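Local coordinates for probable acetyltransferase (Pseudomonas aeruginosa PAO1, PDB 2EUI), which probably transfers an acyl group, perhaps acetyl from acetyl-CoA as in many GNAT-family enzymes, to a substrate that has not been identified, at residues K20-F24 / Y25-S29; V121-E124 / V125-K128. All coordinates share one frame; numbering follows the deposited sequence.

Contact 1: K20-F24 / Y25-S29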
# COMPACT_ATOMS: atom_id res chain seq x y z
N LYS A 20 -10.89 -11.95 -15.51
CA LYS A 20 -10.00 -12.14 -16.66
C LYS A 20 -8.58 -11.75 -16.28
O LYS A 20 -7.62 -12.47 -16.58
CB LYS A 20 -10.45 -11.25 -17.82
CG LYS A 20 -11.86 -11.50 -18.31
CD LYS A 20 -11.88 -12.53 -19.41
CE LYS A 20 -13.28 -12.72 -19.91
NZ LYS A 20 -13.95 -11.40 -20.02
N TYR A 21 -8.48 -10.59 -15.63
CA TYR A 21 -7.21 -10.04 -15.16
C TYR A 21 -6.46 -10.99 -14.22
O TYR A 21 -5.28 -11.29 -14.43
CB TYR A 21 -7.49 -8.72 -14.44
CG TYR A 21 -6.36 -8.23 -13.56
CD1 TYR A 21 -5.17 -7.78 -14.11
CD2 TYR A 21 -6.48 -8.24 -12.17
CE1 TYR A 21 -4.13 -7.33 -13.31
CE2 TYR A 21 -5.46 -7.80 -11.36
CZ TYR A 21 -4.28 -7.35 -11.93
OH TYR A 21 -3.25 -6.90 -11.14
N ARG A 22 -7.16 -11.46 -13.19
CA ARG A 22 -6.57 -12.37 -12.22
C ARG A 22 -6.22 -13.69 -12.89
O ARG A 22 -5.19 -14.29 -12.59
CB ARG A 22 -7.56 -12.62 -11.07
CG ARG A 22 -7.90 -11.37 -10.24
CD ARG A 22 -8.86 -11.68 -9.10
NE ARG A 22 -8.36 -12.75 -8.24
CZ ARG A 22 -8.67 -14.04 -8.40
NH1 ARG A 22 -9.49 -14.40 -9.38
NH2 ARG A 22 -8.17 -14.96 -7.59
N GLU A 23 -7.07 -14.13 -13.80
CA GLU A 23 -6.82 -15.39 -14.49
C GLU A 23 -5.61 -15.24 -15.40
O GLU A 23 -4.75 -16.12 -15.45
CB GLU A 23 -8.03 -15.80 -15.31
CG GLU A 23 -9.27 -16.05 -14.50
CD GLU A 23 -10.43 -16.49 -15.35
OE1 GLU A 23 -10.81 -15.73 -16.29
OE2 GLU A 23 -10.99 -17.58 -15.09
N PHE A 24 -5.55 -14.11 -16.09
CA PHE A 24 -4.47 -13.83 -17.02
C PHE A 24 -3.11 -13.84 -16.35
O PHE A 24 -2.09 -14.06 -17.00
CB PHE A 24 -4.69 -12.48 -17.70
CG PHE A 24 -3.64 -12.13 -18.71
CD1 PHE A 24 -3.71 -12.61 -20.01
CD2 PHE A 24 -2.55 -11.35 -18.34
CE1 PHE A 24 -2.71 -12.31 -20.94
CE2 PHE A 24 -1.54 -11.04 -19.26
CZ PHE A 24 -1.63 -11.52 -20.56
N TYR A 25 -3.09 -13.61 -15.05
CA TYR A 25 -1.83 -13.57 -14.31
C TYR A 25 -1.56 -14.79 -13.43
O TYR A 25 -0.71 -14.74 -12.54
CB TYR A 25 -1.74 -12.28 -13.49
CG TYR A 25 -1.45 -11.08 -14.35
CD1 TYR A 25 -0.22 -10.93 -14.98
CD2 TYR A 25 -2.43 -10.10 -14.58
CE1 TYR A 25 0.04 -9.84 -15.81
CE2 TYR A 25 -2.18 -9.01 -15.41
CZ TYR A 25 -0.95 -8.88 -16.02
OH TYR A 25 -0.70 -7.79 -16.82
N GLY A 26 -2.28 -15.87 -13.67
CA GLY A 26 -2.04 -17.10 -12.92
C GLY A 26 -2.86 -17.44 -11.71
O GLY A 26 -2.47 -18.31 -10.92
N MSE A 27 -4.00 -16.79 -11.53
CA MSE A 27 -4.79 -17.11 -10.36
C MSE A 27 -6.02 -17.95 -10.72
O MSE A 27 -6.40 -18.07 -11.90
CB MSE A 27 -5.20 -15.82 -9.65
CG MSE A 27 -4.09 -14.81 -9.47
SE MSE A 27 -2.50 -15.45 -8.57
CE MSE A 27 -1.26 -14.63 -9.76
N LEU A 28 -6.60 -18.58 -9.70
CA LEU A 28 -7.82 -19.36 -9.89
C LEU A 28 -8.88 -18.26 -10.01
O LEU A 28 -8.81 -17.25 -9.33
CB LEU A 28 -8.09 -20.25 -8.68
CG LEU A 28 -7.72 -21.73 -8.83
CD1 LEU A 28 -6.22 -21.92 -8.84
CD2 LEU A 28 -8.33 -22.49 -7.68
N SER A 29 -9.86 -18.47 -10.88
CA SER A 29 -10.85 -17.45 -11.13
C SER A 29 -11.78 -16.93 -10.03
O SER A 29 -12.19 -15.77 -10.09
CB SER A 29 -11.68 -17.83 -12.36
OG SER A 29 -12.08 -19.18 -12.31
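The guanidinium of R22 reaches past the end of helix 11-24 and grips the backbone carbonyl of L28 end-on. NH1 and NH2 each lie 2.9 Å from L28 O, and the oxygen sits slightly out of the guanidinium plane. The side chain gets there by bending at chi3 (54°), and CB of M27 rests over one guanidinium face, toward its rim. NE and NH2 also make weak hydrogen bonds to S72 O and L73 O of the second subunit, so the arginine that holds L28 O has weak links to the dimer partner as well.

Y21, F24 and Y25 form an aromatic cluster. F24 and Y25 make an edge-to-face pair, centroids 5.0 Å apart, with F24 CD2 over the centre of the Y25 ring. Y21 swings its ring in with CG anti to its own N (chi1 163°) and meets the Y25 ring obliquely, CE1 to Y25 CE2. Y21 and R22 are the buried, tightly packed part; F24 and the side chains of E23 and L28 are on the solvent side, though L28 O itself is held.

The backbone ends the helix here. M27 N donates to R22 O at 3.0 Å, and G26 N to E23 O at 3.1 Å. With G26 at positive phi as the C-prime residue, this is a Schellman motif ending the helix.

Contact 2: V121-E124 / V125-K128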
# COMPACT_ATOMS: atom_id res chain seq x y z
N VAL A 121 8.09 -10.75 -10.65
CA VAL A 121 9.36 -10.72 -11.36
C VAL A 121 9.19 -11.38 -12.72
O VAL A 121 9.95 -11.13 -13.65
CB VAL A 121 10.48 -11.47 -10.58
CG1 VAL A 121 10.67 -10.84 -9.20
CG2 VAL A 121 10.12 -12.93 -10.43
N ASP A 122 8.16 -12.22 -12.83
CA ASP A 122 7.86 -12.93 -14.07
C ASP A 122 6.91 -12.21 -15.03
O ASP A 122 6.28 -12.85 -15.88
CB ASP A 122 7.27 -14.31 -13.74
CG ASP A 122 8.32 -15.30 -13.27
OD1 ASP A 122 9.25 -14.89 -12.54
OD2 ASP A 122 8.19 -16.50 -13.63
N ASN A 123 6.78 -10.89 -14.91
CA ASN A 123 5.89 -10.13 -15.80
C ASN A 123 6.62 -9.13 -16.68
O ASN A 123 6.32 -7.93 -16.62
CB ASN A 123 4.83 -9.37 -15.01
CG ASN A 123 3.86 -10.29 -14.29
OD1 ASN A 123 3.69 -11.45 -14.67
ND2 ASN A 123 3.21 -9.77 -13.26
N GLU A 124 7.56 -9.60 -17.49
CA GLU A 124 8.33 -8.74 -18.39
C GLU A 124 7.46 -7.67 -19.05
O GLU A 124 7.76 -6.48 -18.97
CB GLU A 124 8.99 -9.55 -19.50
CG GLU A 124 9.76 -10.78 -19.05
CD GLU A 124 10.77 -10.49 -17.96
OE1 GLU A 124 11.21 -9.33 -17.84
OE2 GLU A 124 11.12 -11.44 -17.23
N VAL A 125 6.39 -8.10 -19.71
CA VAL A 125 5.51 -7.16 -20.39
C VAL A 125 5.00 -6.13 -19.40
O VAL A 125 5.25 -4.93 -19.57
CB VAL A 125 4.32 -7.89 -21.06
CG1 VAL A 125 3.50 -6.91 -21.88
CG2 VAL A 125 4.83 -8.99 -21.97
N ALA A 126 4.31 -6.59 -18.37
CA ALA A 126 3.76 -5.70 -17.34
C ALA A 126 4.79 -4.66 -16.88
O ALA A 126 4.49 -3.45 -16.82
CB ALA A 126 3.28 -6.52 -16.15
N GLN A 127 5.98 -5.13 -16.56
CA GLN A 127 7.07 -4.28 -16.10
C GLN A 127 7.50 -3.27 -17.15
O GLN A 127 7.88 -2.14 -16.82
CB GLN A 127 8.27 -5.13 -15.72
CG GLN A 127 7.94 -6.25 -14.77
CD GLN A 127 9.09 -7.21 -14.61
OE1 GLN A 127 9.71 -7.61 -15.59
NE2 GLN A 127 9.38 -7.60 -13.38
N LYS A 128 7.47 -3.68 -18.42
CA LYS A 128 7.88 -2.79 -19.50
C LYS A 128 6.94 -1.58 -19.57
O LYS A 128 7.38 -0.44 -19.65
CB LYS A 128 7.85 -3.55 -20.83
CG LYS A 128 8.66 -2.87 -21.94
CD LYS A 128 8.02 -3.05 -23.32
CE LYS A 128 6.75 -2.22 -23.44
NZ LYS A 128 7.04 -0.77 -23.24
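Q127 folds back over N123 and E124 at the start of its helix. Its CB leans on two carbonyl oxygens of the preceding turn, N123 O and E124 O. CG lies against N123 O, and the torsion at chi2 (170°) keeps the chain extended beyond it. CD still packs against that carbonyl, at 3.5 Å from N123 O. At the tip the two amide atoms part company: OE1 lies 3.3 Å from E124 CA, while NE2 approaches V121, 3.6 Å from V121 O.

E124 runs beside Q127 and points the same way, its chain bent at chi2 (-52°). The carboxylate and the amide are turned 76° against each other, and E124 OE1 stands 3.2 Å from Q127 OE1, two acceptors side by side with no bond between them.

Backbone bonds set the first helical turn. Q127 N donates to N123 O at 2.8 Å, and K128 N to E124 O at 2.9 Å. N123 holds the N-cap position, although its side chain makes no capping bond; its CB packs against CB of A126.

Q127 is buried, with K142 of the second subunit packed against it, while E124, V125 and K128 are exposed. The short loop at V121-N123 joins strand 112-120, an outermost strand of the sheet within this chain, to helix 124-131, and V121 packs on F141 of the second subunit.

Overall arrangement
Contact 1 comes early in the chain, where helix 11-24 gives way to the loop before helix 31-44; contact 2 comes much later, between strand 112-120 and helix 124-131. One is the end of a helix and the other the beginning of one. Their centres lie 15 Å apart, yet they meet: the Y25 ring packs on N123, and Y25 OH comes 4.2 Å from A126 CB. Y21 adds a weak hydrogen bond to D83 on strand 76-86, the parallel neighbour of strand 112-120. Both contacts also touch the second subunit, so these two helix ends of the GNAT fold contribute to the dimer interface.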